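Side-chain contacts in importin subunit beta-1 (Saccharomyces cerevisiae, PDB 5OWU), which carries proteins into the nucleus as the beta subunit of importin, in association with the importin alpha subunit that recognises the classical nuclear localization signal of cargo: residues Ala686-Asn691 with Arg696-Ala701; Pro719-Ile724 with Phe773-Thr778; Lys749-Val754 with Phe780-Gln785. All coordinates share one frame; numbering follows the deposited sequence.

Contact 1: residues Ala686-Asn691 with Arg696-Ala701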
ATOM      1  N   ALA A 686      -2.284 -13.376 -26.893  1.00 43.77           N
ATOM      2  CA  ALA A 686      -1.033 -12.863 -27.435  1.00 51.59           C
ATOM      3  C   ALA A 686      -1.205 -11.425 -27.897  1.00 52.35           C
ATOM      4  O   ALA A 686      -0.343 -10.575 -27.643  1.00 58.32           O
ATOM      5  CB  ALA A 686      -0.547 -13.755 -28.577  1.00 40.90           C
ATOM      6  N   GLN A 687      -2.332 -11.122 -28.545  1.00 48.95           N
ATOM      7  CA  GLN A 687      -2.607  -9.743 -28.924  1.00 56.54           C
ATOM      8  C   GLN A 687      -2.706  -8.857 -27.687  1.00 64.76           C
ATOM      9  O   GLN A 687      -2.070  -7.799 -27.613  1.00 59.50           O
ATOM     10  CB  GLN A 687      -3.896  -9.674 -29.742  1.00 56.20           C
ATOM     11  CG  GLN A 687      -3.887 -10.529 -31.000  1.00 59.09           C
ATOM     12  CD  GLN A 687      -5.289 -10.830 -31.511  1.00 70.03           C
ATOM     13  OE1 GLN A 687      -6.168  -9.967 -31.491  1.00 78.33           O
ATOM     14  NE2 GLN A 687      -5.506 -12.065 -31.959  1.00 68.72           N
ATOM     15  N   MET A 688      -3.473  -9.299 -26.684  1.00 53.02           N
ATOM     16  CA  MET A 688      -3.765  -8.436 -25.544  1.00 51.64           C
ATOM     17  C   MET A 688      -2.486  -7.984 -24.858  1.00 57.05           C
ATOM     18  O   MET A 688      -2.274  -6.785 -24.639  1.00 59.95           O
ATOM     19  CB  MET A 688      -4.663  -9.163 -24.548  1.00 42.05           C
ATOM     20  CG  MET A 688      -6.069  -9.425 -25.033  1.00 45.81           C
ATOM     21  SD  MET A 688      -6.865 -10.697 -24.035  1.00 42.24           S
ATOM     22  CE  MET A 688      -6.728  -9.987 -22.400  1.00 39.39           C
ATOM     23  N   ILE A 689      -1.619  -8.935 -24.505  1.00 50.93           N
ATOM     24  CA  ILE A 689      -0.406  -8.602 -23.775  1.00 53.59           C
ATOM     25  C   ILE A 689       0.589  -7.841 -24.637  1.00 58.53           C
ATOM     26  O   ILE A 689       1.552  -7.281 -24.102  1.00 57.18           O
ATOM     27  CB  ILE A 689       0.219  -9.886 -23.185  1.00 48.88           C
ATOM     28  CG1 ILE A 689       1.180  -9.532 -22.044  1.00 62.04           C
ATOM     29  CG2 ILE A 689       0.920 -10.720 -24.272  1.00 50.34           C
ATOM     30  CD1 ILE A 689       1.648 -10.727 -21.232  1.00 53.88           C
ATOM     31  N   SER A 690       0.367  -7.787 -25.952  1.00 69.62           N
ATOM     32  CA  SER A 690       1.206  -7.005 -26.849  1.00 69.27           C
ATOM     33  C   SER A 690       0.655  -5.608 -27.102  1.00 78.74           C
ATOM     34  O   SER A 690       1.263  -4.847 -27.862  1.00 85.20           O
ATOM     35  CB  SER A 690       1.370  -7.730 -28.189  1.00 68.21           C
ATOM     36  OG  SER A 690       0.396  -7.298 -29.126  1.00 72.91           O
ATOM     37  N   ASN A 691      -0.475  -5.255 -26.493  1.00 69.72           N
ATOM     38  CA  ASN A 691      -1.106  -3.960 -26.723  1.00 64.34           C
ATOM     39  C   ASN A 691      -0.488  -2.920 -25.793  1.00 77.67           C
ATOM     40  O   ASN A 691      -0.534  -3.100 -24.567  1.00 67.65           O
ATOM     41  CB  ASN A 691      -2.599  -4.051 -26.478  1.00 64.40           C
ATOM     42  CG  ASN A 691      -3.344  -2.827 -26.949  1.00 67.84           C
ATOM     43  OD1 ASN A 691      -2.791  -1.730 -27.009  1.00 77.61           O
ATOM     44  ND2 ASN A 691      -4.611  -3.007 -27.288  1.00 61.73           N
ATOM     45  N   ARG A 696      -1.411  -2.091 -16.486  1.00 62.26           N
ATOM     46  CA  ARG A 696      -0.345  -2.939 -15.964  1.00 64.74           C
ATOM     47  C   ARG A 696      -0.901  -4.253 -15.424  1.00 54.78           C
ATOM     48  O   ARG A 696      -0.344  -5.328 -15.685  1.00 56.51           O
ATOM     49  CB  ARG A 696       0.443  -2.182 -14.892  1.00 62.10           C
ATOM     50  CG  ARG A 696      -0.347  -1.811 -13.644  1.00 68.14           C
ATOM     51  CD  ARG A 696       0.548  -1.208 -12.562  1.00 76.06           C
ATOM     52  NE  ARG A 696       1.224   0.018 -12.994  1.00 79.41           N
ATOM     53  CZ  ARG A 696       2.518   0.125 -13.291  1.00 85.70           C
ATOM     54  NH1 ARG A 696       3.334  -0.918 -13.211  1.00 84.50           N
ATOM     55  NH2 ARG A 696       3.007   1.298 -13.670  1.00 91.13           N
ATOM     56  N   GLU A 697      -2.032  -4.194 -14.711  1.00 51.99           N
ATOM     57  CA  GLU A 697      -2.587  -5.385 -14.075  1.00 56.56           C
ATOM     58  C   GLU A 697      -2.905  -6.489 -15.077  1.00 55.09           C
ATOM     59  O   GLU A 697      -3.072  -7.643 -14.673  1.00 44.55           O
ATOM     60  CB  GLU A 697      -3.857  -5.036 -13.292  1.00 62.96           C
ATOM     61  CG  GLU A 697      -3.642  -4.129 -12.077  1.00 69.54           C
ATOM     62  CD  GLU A 697      -3.526  -2.653 -12.435  1.00 65.56           C
ATOM     63  OE1 GLU A 697      -3.918  -2.271 -13.557  1.00 58.91           O
ATOM     64  OE2 GLU A 697      -3.041  -1.870 -11.592  1.00 71.28           O
ATOM     65  N   LEU A 698      -2.996  -6.166 -16.369  1.00 43.76           N
ATOM     66  CA  LEU A 698      -3.293  -7.189 -17.365  1.00 46.52           C
ATOM     67  C   LEU A 698      -2.124  -8.145 -17.536  1.00 44.78           C
ATOM     68  O   LEU A 698      -2.324  -9.359 -17.670  1.00 39.73           O
ATOM     69  CB  LEU A 698      -3.659  -6.537 -18.698  1.00 46.26           C
ATOM     70  CG  LEU A 698      -4.214  -7.501 -19.753  1.00 53.35           C
ATOM     71  CD1 LEU A 698      -5.626  -7.946 -19.395  1.00 52.40           C
ATOM     72  CD2 LEU A 698      -4.187  -6.877 -21.137  1.00 57.16           C
ATOM     73  N   LYS A 699      -0.898  -7.624 -17.512  1.00 39.48           N
ATOM     74  CA  LYS A 699       0.262  -8.475 -17.772  1.00 40.63           C
ATOM     75  C   LYS A 699       0.321  -9.681 -16.839  1.00 44.27           C
ATOM     76  O   LYS A 699       0.398 -10.817 -17.337  1.00 39.37           O
ATOM     77  CB  LYS A 699       1.539  -7.631 -17.694  1.00 47.55           C
ATOM     78  CG  LYS A 699       2.832  -8.423 -17.699  1.00 48.46           C
ATOM     79  CD  LYS A 699       3.988  -7.598 -18.268  1.00 57.51           C
ATOM     80  CE  LYS A 699       5.317  -7.996 -17.649  1.00 53.23           C
ATOM     81  NZ  LYS A 699       6.491  -7.571 -18.474  1.00 59.68           N
ATOM     82  N   PRO A 700       0.291  -9.529 -15.512  1.00 43.82           N
ATOM     83  CA  PRO A 700       0.326 -10.732 -14.659  1.00 40.82           C
ATOM     84  C   PRO A 700      -0.828 -11.689 -14.918  1.00 36.21           C
ATOM     85  O   PRO A 700      -0.610 -12.905 -15.028  1.00 39.72           O
ATOM     86  CB  PRO A 700       0.298 -10.152 -13.234  1.00 46.16           C
ATOM     87  CG  PRO A 700      -0.140  -8.725 -13.383  1.00 45.64           C
ATOM     88  CD  PRO A 700       0.326  -8.287 -14.724  1.00 53.38           C
ATOM     89  N   ALA A 701      -2.052 -11.172 -15.049  1.00 34.61           N
ATOM     90  CA  ALA A 701      -3.205 -12.030 -15.295  1.00 40.99           C
ATOM     91  C   ALA A 701      -2.966 -12.943 -16.494  1.00 33.61           C
ATOM     92  O   ALA A 701      -3.086 -14.172 -16.397  1.00 34.56           O
ATOM     93  CB  ALA A 701      -4.454 -11.175 -15.509  1.00 41.86           C
TER

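Contact 2: residues Pro719-Ile724 with Phe773-Thr778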
ATOM      1  N   PRO A 719       3.427 -26.124 -29.348  1.00 25.02           N
ATOM      2  CA  PRO A 719       3.715 -25.117 -30.383  1.00 28.72           C
ATOM      3  C   PRO A 719       3.748 -23.685 -29.865  1.00 30.31           C
ATOM      4  O   PRO A 719       4.406 -22.844 -30.484  1.00 26.57           O
ATOM      5  CB  PRO A 719       2.584 -25.325 -31.401  1.00 28.76           C
ATOM      6  CG  PRO A 719       2.196 -26.754 -31.220  1.00 28.81           C
ATOM      7  CD  PRO A 719       2.318 -27.003 -29.745  1.00 23.76           C
ATOM      8  N   TYR A 720       3.075 -23.379 -28.755  1.00 28.13           N
ATOM      9  CA  TYR A 720       3.112 -22.035 -28.178  1.00 19.81           C
ATOM     10  C   TYR A 720       4.257 -21.848 -27.186  1.00 28.05           C
ATOM     11  O   TYR A 720       4.609 -20.701 -26.858  1.00 30.11           O
ATOM     12  CB  TYR A 720       1.780 -21.727 -27.481  1.00 24.45           C
ATOM     13  CG  TYR A 720       0.563 -22.091 -28.299  1.00 23.35           C
ATOM     14  CD1 TYR A 720      -0.011 -21.177 -29.172  1.00 26.56           C
ATOM     15  CD2 TYR A 720      -0.019 -23.346 -28.196  1.00 31.13           C
ATOM     16  CE1 TYR A 720      -1.126 -21.506 -29.921  1.00 26.46           C
ATOM     17  CE2 TYR A 720      -1.139 -23.683 -28.947  1.00 30.16           C
ATOM     18  CZ  TYR A 720      -1.680 -22.761 -29.813  1.00 29.95           C
ATOM     19  OH  TYR A 720      -2.787 -23.087 -30.569  1.00 29.96           O
ATOM     20  N   LEU A 721       4.872 -22.947 -26.747  1.00 26.96           N
ATOM     21  CA  LEU A 721       5.766 -22.912 -25.597  1.00 33.21           C
ATOM     22  C   LEU A 721       6.875 -21.879 -25.771  1.00 31.55           C
ATOM     23  O   LEU A 721       7.064 -21.003 -24.918  1.00 28.82           O
ATOM     24  CB  LEU A 721       6.343 -24.308 -25.366  1.00 25.20           C
ATOM     25  CG  LEU A 721       7.272 -24.481 -24.174  1.00 32.01           C
ATOM     26  CD1 LEU A 721       6.568 -24.115 -22.875  1.00 31.98           C
ATOM     27  CD2 LEU A 721       7.774 -25.916 -24.135  1.00 33.89           C
ATOM     28  N   ASN A 722       7.615 -21.949 -26.882  1.00 32.57           N
ATOM     29  CA  ASN A 722       8.722 -21.019 -27.061  1.00 32.99           C
ATOM     30  C   ASN A 722       8.256 -19.587 -26.845  1.00 32.00           C
ATOM     31  O   ASN A 722       8.794 -18.866 -25.993  1.00 34.79           O
ATOM     32  CB  ASN A 722       9.356 -21.179 -28.446  1.00 32.43           C
ATOM     33  CG  ASN A 722      10.710 -20.499 -28.534  1.00 41.70           C
ATOM     34  OD1 ASN A 722      10.890 -19.549 -29.288  1.00 39.71           O
ATOM     35  ND2 ASN A 722      11.658 -20.963 -27.726  1.00 31.69           N
ATOM     36  N   ASP A 723       7.195 -19.178 -27.549  1.00 32.36           N
ATOM     37  CA  ASP A 723       6.756 -17.794 -27.419  1.00 34.20           C
ATOM     38  C   ASP A 723       6.443 -17.471 -25.966  1.00 32.69           C
ATOM     39  O   ASP A 723       6.923 -16.467 -25.419  1.00 36.13           O
ATOM     40  CB  ASP A 723       5.539 -17.528 -28.299  1.00 32.88           C
ATOM     41  CG  ASP A 723       5.883 -17.495 -29.769  1.00 41.33           C
ATOM     42  OD1 ASP A 723       7.063 -17.253 -30.107  1.00 39.46           O
ATOM     43  OD2 ASP A 723       4.963 -17.709 -30.582  1.00 54.40           O
ATOM     44  N   ILE A 724       5.686 -18.349 -25.303  1.00 30.36           N
ATOM     45  CA  ILE A 724       5.286 -18.072 -23.925  1.00 23.67           C
ATOM     46  C   ILE A 724       6.517 -17.990 -23.040  1.00 29.03           C
ATOM     47  O   ILE A 724       6.638 -17.085 -22.199  1.00 30.24           O
ATOM     48  CB  ILE A 724       4.288 -19.138 -23.432  1.00 26.25           C
ATOM     49  CG1 ILE A 724       2.977 -19.090 -24.234  1.00 33.13           C
ATOM     50  CG2 ILE A 724       4.022 -19.014 -21.932  1.00 27.68           C
ATOM     51  CD1 ILE A 724       2.488 -17.717 -24.662  1.00 36.40           C
ATOM     52  N   PHE A 773      13.014 -29.319 -21.698  1.00 36.86           N
ATOM     53  CA  PHE A 773      14.446 -29.360 -21.400  1.00 35.26           C
ATOM     54  C   PHE A 773      15.173 -28.037 -21.611  1.00 28.06           C
ATOM     55  O   PHE A 773      15.921 -27.623 -20.710  1.00 34.71           O
ATOM     56  CB  PHE A 773      15.097 -30.471 -22.235  1.00 37.73           C
ATOM     57  CG  PHE A 773      16.583 -30.589 -22.034  1.00 40.32           C
ATOM     58  CD1 PHE A 773      17.100 -30.976 -20.808  1.00 38.41           C
ATOM     59  CD2 PHE A 773      17.460 -30.317 -23.070  1.00 42.74           C
ATOM     60  CE1 PHE A 773      18.464 -31.086 -20.617  1.00 38.71           C
ATOM     61  CE2 PHE A 773      18.833 -30.425 -22.881  1.00 40.60           C
ATOM     62  CZ  PHE A 773      19.328 -30.809 -21.655  1.00 37.09           C
ATOM     63  N   PRO A 774      15.022 -27.333 -22.738  1.00 35.72           N
ATOM     64  CA  PRO A 774      15.830 -26.121 -22.954  1.00 33.91           C
ATOM     65  C   PRO A 774      15.438 -24.932 -22.090  1.00 28.72           C
ATOM     66  O   PRO A 774      16.057 -23.869 -22.221  1.00 34.31           O
ATOM     67  CB  PRO A 774      15.606 -25.817 -24.445  1.00 37.97           C
ATOM     68  CG  PRO A 774      14.302 -26.451 -24.770  1.00 35.44           C
ATOM     69  CD  PRO A 774      14.239 -27.690 -23.940  1.00 35.04           C
ATOM     70  N   TYR A 775      14.441 -25.066 -21.215  1.00 34.88           N
ATOM     71  CA  TYR A 775      13.989 -23.969 -20.371  1.00 35.93           C
ATOM     72  C   TYR A 775      14.266 -24.202 -18.894  1.00 28.18           C
ATOM     73  O   TYR A 775      13.939 -23.336 -18.070  1.00 36.85           O
ATOM     74  CB  TYR A 775      12.487 -23.738 -20.583  1.00 31.62           C
ATOM     75  CG  TYR A 775      12.131 -23.570 -22.035  1.00 29.23           C
ATOM     76  CD1 TYR A 775      12.498 -22.426 -22.723  1.00 32.17           C
ATOM     77  CD2 TYR A 775      11.444 -24.562 -22.723  1.00 33.19           C
ATOM     78  CE1 TYR A 775      12.186 -22.264 -24.044  1.00 32.76           C
ATOM     79  CE2 TYR A 775      11.131 -24.410 -24.058  1.00 30.91           C
ATOM     80  CZ  TYR A 775      11.504 -23.260 -24.712  1.00 31.78           C
ATOM     81  OH  TYR A 775      11.200 -23.096 -26.040  1.00 36.87           O
ATOM     82  N   VAL A 776      14.861 -25.342 -18.535  1.00 35.52           N
ATOM     83  CA  VAL A 776      15.047 -25.678 -17.125  1.00 33.63           C
ATOM     84  C   VAL A 776      15.892 -24.618 -16.429  1.00 37.34           C
ATOM     85  O   VAL A 776      15.541 -24.135 -15.345  1.00 40.47           O
ATOM     86  CB  VAL A 776      15.666 -27.080 -16.989  1.00 31.43           C
ATOM     87  CG1 VAL A 776      16.059 -27.372 -15.550  1.00 28.56           C
ATOM     88  CG2 VAL A 776      14.685 -28.128 -17.472  1.00 29.94           C
ATOM     89  N   GLY A 777      17.021 -24.242 -17.035  1.00 36.69           N
ATOM     90  CA  GLY A 777      17.865 -23.227 -16.424  1.00 35.29           C
ATOM     91  C   GLY A 777      17.132 -21.917 -16.210  1.00 32.60           C
ATOM     92  O   GLY A 777      17.289 -21.269 -15.175  1.00 34.57           O
ATOM     93  N   THR A 778      16.331 -21.504 -17.195  1.00 32.23           N
ATOM     94  CA  THR A 778      15.509 -20.304 -17.050  1.00 40.05           C
ATOM     95  C   THR A 778      14.588 -20.409 -15.837  1.00 29.43           C
ATOM     96  O   THR A 778      14.472 -19.472 -15.027  1.00 35.73           O
ATOM     97  CB  THR A 778      14.699 -20.098 -18.333  1.00 43.28           C
ATOM     98  OG1 THR A 778      15.568 -19.658 -19.382  1.00 53.55           O
ATOM     99  CG2 THR A 778      13.594 -19.075 -18.148  1.00 48.47           C
TER

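Contact 3: residues Lys749-Val754 with Phe780-Gln785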
ATOM      1  N   LYS A 749       3.876  -8.929  -8.140  1.00 41.99           N
ATOM      2  CA  LYS A 749       2.725  -9.527  -8.806  1.00 40.43           C
ATOM      3  C   LYS A 749       3.145 -10.211 -10.103  1.00 46.44           C
ATOM      4  O   LYS A 749       2.721 -11.340 -10.390  1.00 36.18           O
ATOM      5  CB  LYS A 749       1.659  -8.465  -9.069  1.00 45.94           C
ATOM      6  CG  LYS A 749       0.888  -8.050  -7.824  1.00 56.91           C
ATOM      7  CD  LYS A 749      -0.167  -9.085  -7.456  1.00 60.04           C
ATOM      8  CE  LYS A 749      -0.568  -8.991  -5.988  1.00 64.52           C
ATOM      9  NZ  LYS A 749       0.493  -9.527  -5.086  1.00 59.94           N
ATOM     10  N   VAL A 750       3.998  -9.548 -10.890  1.00 40.66           N
ATOM     11  CA  VAL A 750       4.478 -10.129 -12.142  1.00 41.69           C
ATOM     12  C   VAL A 750       5.209 -11.440 -11.874  1.00 38.20           C
ATOM     13  O   VAL A 750       4.972 -12.450 -12.547  1.00 33.33           O
ATOM     14  CB  VAL A 750       5.369  -9.119 -12.892  1.00 49.76           C
ATOM     15  CG1 VAL A 750       5.930  -9.726 -14.185  1.00 46.19           C
ATOM     16  CG2 VAL A 750       4.578  -7.856 -13.212  1.00 43.34           C
ATOM     17  N   LEU A 751       6.101 -11.452 -10.880  1.00 39.77           N
ATOM     18  CA  LEU A 751       6.853 -12.671 -10.592  1.00 36.78           C
ATOM     19  C   LEU A 751       5.935 -13.788 -10.102  1.00 31.23           C
ATOM     20  O   LEU A 751       6.131 -14.960 -10.453  1.00 33.06           O
ATOM     21  CB  LEU A 751       7.953 -12.382  -9.568  1.00 36.92           C
ATOM     22  CG  LEU A 751       9.067 -11.447 -10.056  1.00 46.75           C
ATOM     23  CD1 LEU A 751      10.007 -11.067  -8.918  1.00 47.03           C
ATOM     24  CD2 LEU A 751       9.856 -12.085 -11.197  1.00 34.44           C
ATOM     25  N   GLU A 752       4.923 -13.449  -9.300  1.00 32.93           N
ATOM     26  CA  GLU A 752       3.956 -14.456  -8.872  1.00 33.57           C
ATOM     27  C   GLU A 752       3.232 -15.061 -10.073  1.00 32.24           C
ATOM     28  O   GLU A 752       2.987 -16.276 -10.116  1.00 31.20           O
ATOM     29  CB  GLU A 752       2.957 -13.839  -7.889  1.00 33.33           C
ATOM     30  CG  GLU A 752       3.556 -13.534  -6.524  1.00 40.67           C
ATOM     31  CD  GLU A 752       2.608 -12.796  -5.601  1.00 46.56           C
ATOM     32  OE1 GLU A 752       1.647 -12.168  -6.094  1.00 45.06           O
ATOM     33  OE2 GLU A 752       2.839 -12.842  -4.375  1.00 40.56           O
ATOM     34  N   ALA A 753       2.887 -14.225 -11.062  1.00 32.44           N
ATOM     35  CA  ALA A 753       2.242 -14.737 -12.271  1.00 31.18           C
ATOM     36  C   ALA A 753       3.185 -15.627 -13.070  1.00 31.51           C
ATOM     37  O   ALA A 753       2.754 -16.628 -13.659  1.00 32.81           O
ATOM     38  CB  ALA A 753       1.751 -13.584 -13.145  1.00 31.99           C
ATOM     39  N   VAL A 754       4.471 -15.274 -13.123  1.00 28.57           N
ATOM     40  CA  VAL A 754       5.427 -16.141 -13.803  1.00 29.29           C
ATOM     41  C   VAL A 754       5.470 -17.497 -13.111  1.00 30.25           C
ATOM     42  O   VAL A 754       5.486 -18.549 -13.766  1.00 27.65           O
ATOM     43  CB  VAL A 754       6.814 -15.471 -13.868  1.00 30.33           C
ATOM     44  CG1 VAL A 754       7.886 -16.451 -14.367  1.00 33.66           C
ATOM     45  CG2 VAL A 754       6.760 -14.250 -14.789  1.00 31.16           C
ATOM     46  N   PHE A 780      14.971 -22.251 -13.239  1.00 32.39           N
ATOM     47  CA  PHE A 780      15.766 -22.222 -12.018  1.00 37.14           C
ATOM     48  C   PHE A 780      16.233 -20.811 -11.688  1.00 38.45           C
ATOM     49  O   PHE A 780      16.314 -20.458 -10.507  1.00 36.11           O
ATOM     50  CB  PHE A 780      16.946 -23.184 -12.138  1.00 37.04           C
ATOM     51  CG  PHE A 780      16.687 -24.511 -11.502  1.00 38.17           C
ATOM     52  CD1 PHE A 780      16.992 -24.717 -10.171  1.00 35.84           C
ATOM     53  CD2 PHE A 780      16.108 -25.546 -12.224  1.00 35.69           C
ATOM     54  CE1 PHE A 780      16.746 -25.935  -9.572  1.00 48.88           C
ATOM     55  CE2 PHE A 780      15.861 -26.764 -11.632  1.00 47.03           C
ATOM     56  CZ  PHE A 780      16.177 -26.956 -10.299  1.00 39.46           C
ATOM     57  N   GLN A 781      16.519 -19.986 -12.701  1.00 35.43           N
ATOM     58  CA  GLN A 781      16.813 -18.580 -12.437  1.00 42.37           C
ATOM     59  C   GLN A 781      15.633 -17.909 -11.748  1.00 41.24           C
ATOM     60  O   GLN A 781      15.800 -17.179 -10.757  1.00 40.72           O
ATOM     61  CB  GLN A 781      17.152 -17.852 -13.738  1.00 38.50           C
ATOM     62  CG  GLN A 781      18.434 -18.319 -14.415  1.00 63.02           C
ATOM     63  CD  GLN A 781      18.603 -17.730 -15.810  1.00 72.28           C
ATOM     64  OE1 GLN A 781      17.999 -16.708 -16.145  1.00 71.12           O
ATOM     65  NE2 GLN A 781      19.418 -18.385 -16.634  1.00 66.18           N
ATOM     66  N   PHE A 782      14.418 -18.152 -12.254  1.00 34.15           N
ATOM     67  CA  PHE A 782      13.253 -17.597 -11.570  1.00 33.05           C
ATOM     68  C   PHE A 782      13.184 -18.083 -10.124  1.00 34.61           C
ATOM     69  O   PHE A 782      12.959 -17.295  -9.195  1.00 38.55           O
ATOM     70  CB  PHE A 782      11.966 -17.956 -12.302  1.00 37.38           C
ATOM     71  CG  PHE A 782      10.741 -17.532 -11.560  1.00 34.39           C
ATOM     72  CD1 PHE A 782      10.314 -16.214 -11.603  1.00 37.43           C
ATOM     73  CD2 PHE A 782      10.045 -18.437 -10.778  1.00 36.37           C
ATOM     74  CE1 PHE A 782       9.199 -15.814 -10.898  1.00 38.30           C
ATOM     75  CE2 PHE A 782       8.927 -18.043 -10.074  1.00 36.98           C
ATOM     76  CZ  PHE A 782       8.505 -16.729 -10.133  1.00 41.55           C
ATOM     77  N   ILE A 783      13.356 -19.389  -9.915  1.00 37.59           N
ATOM     78  CA  ILE A 783      13.243 -19.940  -8.568  1.00 36.69           C
ATOM     79  C   ILE A 783      14.258 -19.277  -7.647  1.00 45.65           C
ATOM     80  O   ILE A 783      13.953 -18.950  -6.493  1.00 42.82           O
ATOM     81  CB  ILE A 783      13.398 -21.472  -8.602  1.00 36.06           C
ATOM     82  CG1 ILE A 783      12.269 -22.091  -9.443  1.00 34.52           C
ATOM     83  CG2 ILE A 783      13.382 -22.038  -7.186  1.00 37.84           C
ATOM     84  CD1 ILE A 783      12.311 -23.610  -9.571  1.00 28.61           C
ATOM     85  N   ALA A 784      15.473 -19.043  -8.147  1.00 37.91           N
ATOM     86  CA  ALA A 784      16.464 -18.312  -7.369  1.00 41.64           C
ATOM     87  C   ALA A 784      15.937 -16.940  -6.978  1.00 46.03           C
ATOM     88  O   ALA A 784      16.113 -16.498  -5.834  1.00 47.43           O
ATOM     89  CB  ALA A 784      17.768 -18.186  -8.161  1.00 43.31           C
ATOM     90  N   GLN A 785      15.272 -16.251  -7.912  1.00 45.09           N
ATOM     91  CA  GLN A 785      14.639 -14.988  -7.540  1.00 38.59           C
ATOM     92  C   GLN A 785      13.671 -15.185  -6.381  1.00 45.98           C
ATOM     93  O   GLN A 785      13.602 -14.347  -5.473  1.00 41.64           O
ATOM     94  CB  GLN A 785      13.914 -14.369  -8.731  1.00 40.10           C
ATOM     95  CG  GLN A 785      14.810 -14.036  -9.899  1.00 41.13           C
ATOM     96  CD  GLN A 785      14.087 -13.231 -10.946  1.00 43.27           C
ATOM     97  OE1 GLN A 785      13.459 -12.220 -10.640  1.00 50.24           O
ATOM     98  NE2 GLN A 785      14.159 -13.681 -12.190  1.00 48.98           N
TER

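Contact 1: residues Ala686-Asn691 with Arg696-Ala701
M688 lays its thioether end against the isobutyl branch of L698, the methyl CE lying 3.8 Å from L698 CD1. The two side chains cross at about a right angle. They touch a second time nearer the backbone, where M688 CB lies 4.1 Å from L698 CD2. That same CD2 methyl of L698 also comes to 4.0 Å from M688 O, close to the backbone itself. The methionine leaves its backbone extended through chi2 and then bends at chi3 (57°), which swings CE across toward the leucine. A long, flexible thioether suits this place, since it can span the distance to the neighbouring helix and still turn its end onto a branched partner. With CG anti to the backbone N (chi1 -170°), L698 carries its isobutyl group toward helix 675-689, where both methyls meet M688. Both residues are buried, and both also pack on helix 655-669, M688 on V660 and L698 on S656 and I657.

The next residue along works at the more open side. I689 extends CD1 to within 4.1 Å of K699 O and, more loosely, 4.4 Å from K699 CG. It thus meets the lysine's backbone oxygen and the first part of its aliphatic chain; the amino end leads away, and the side chain packs on Y746 and V750 of helix 741-764. Beyond I689 the chain turns: Q687 O receives both S690 N and S690 OG, each at 2.9 Å and from the same face of its carbonyl plane. A serine suits this exit, its short hydroxyl folding back on the last turn. Joined by a short non-helical link, helices 675-689 and 698-713 form the helical hairpin of HEAT repeat 16, closed near its turn by apolar side chains.

Contact 2: residues Pro719-Ile724 with Phe773-Thr778
N722 donates an N-H from ND2 to the phenol oxygen of Y775, with ND2 and OH 2.8 Å apart and the hydrogen on an almost perfectly straight line at 178°. The hydroxyl lies in the plane of the asparagine amide, and ND2 in turn sits at the edge of the tyrosine ring, near its plane. The amide and ring are nevertheless turned 46° against each other, the side chains crossing at about a right angle. Y775 OH also comes to 3.4 Å from N722 CA, close to the helix backbone. Asparagine suits this exposed position: it is short, and with CG anti to the backbone N (chi1 -165°) its amide comes round to meet a group arriving from the next repeat.

L721 supplies the apolar half. Its CD2 touches Y775 CE2 at 3.7 Å, approaching the ring obliquely while the two side chains run past each other in opposite directions. Tyrosine thus serves both neighbours, offering carbon to the leucine and oxygen to the amide. A phenylalanine here would probably keep much of the packing on L721 but leave the N722 amide without its acceptor and free to turn.

Around the ring, P774 places CG 3.8 Å above one face of Y775, toward its rim, and M725, one turn after L721, also packs on the tyrosine. One step further out, I761 and L765 back L721.

The contact therefore spans two repeats: helix 718-732 of HEAT 17 lies on one side, and on the other the turn leading into helix 776-788 of HEAT 18. Helix 741-764 meets L721 through I761 and T778 through Y758, while helix 675-689 packs against Y720 and I724 of helix 718-732.

Contact 3: residues Lys749-Val754 with Phe780-Gln785
L751, the first residue of segment 749-754 to meet segment 780-785, does so with both backbone and side chain. Its carbonyl oxygen faces the edge of the F782 ring, near the ring plane, and L751 O lies only 3.0 Å from F782 CZ, a tight approach in which the slightly positive C-H rim probably suits the oxygen. The L751 CD2 methyl adds apolar packing at 3.8 Å from F782 CE1, and also lies 3.6 Å from Q785 OE1. The amide of that glutamine has its main polar partner on a third helix, where NE2 donates to Q732 O; the L751 and Q785 side chains cross at about a right angle, with OE1 meeting the leucine methyls.

E752 starts away from the other segment, and its carboxylate pairs along its own helix: E752 OE1 forms a salt bridge with K749 NZ (3.1 Å), met on the syn side but tilted out of the carboxylate plane. A charged residue fits this less buried flank, whereas the buried A753 is small enough for the close approach of P700 on helix 698-713.

V754, three residues after L751, is the next to meet F782. With CG1 anti to the backbone N (chi1 171°), that methyl is the one turned onto the ring, over one face in a CH-pi contact, V754 CG1 lying 4.0 Å from the F782 ring centroid and 25° off the normal. The phenylalanine is thus held at its edge by L751 and on a face by V754. A large flat ring is apt here, because the local helix axes come no closer than 11.0 Å.

These axes run at 136° to each other, an oblique antiparallel pairing between HEAT repeats 17 and 18. Helix 718-732 lies alongside through A731 and Q732, which touch V754, and helix 790-793 packs L792 on L751.

The three contacts follow the stacking of HEAT repeats 16 to 18. Contact 1 lies within repeat 16, whereas contacts 2 and 3 both join repeat 17 to repeat 18 and use the region of helix 776-788, contact 2 through the residue that leads into it and contact 3 through its middle; their centres are about 15 Å apart. Contacts 1 and 3 have centres about 17 Å apart and touch directly: P700 O lies 3.1 Å from A753 CB, and K699 CE 3.9 Å from V750 CG1, so helix 741-764 is packed between helices 698-713 and 776-788. Contacts 1 and 2, with centres about 19 Å apart, do not touch; their nearest atoms are about 6 Å apart.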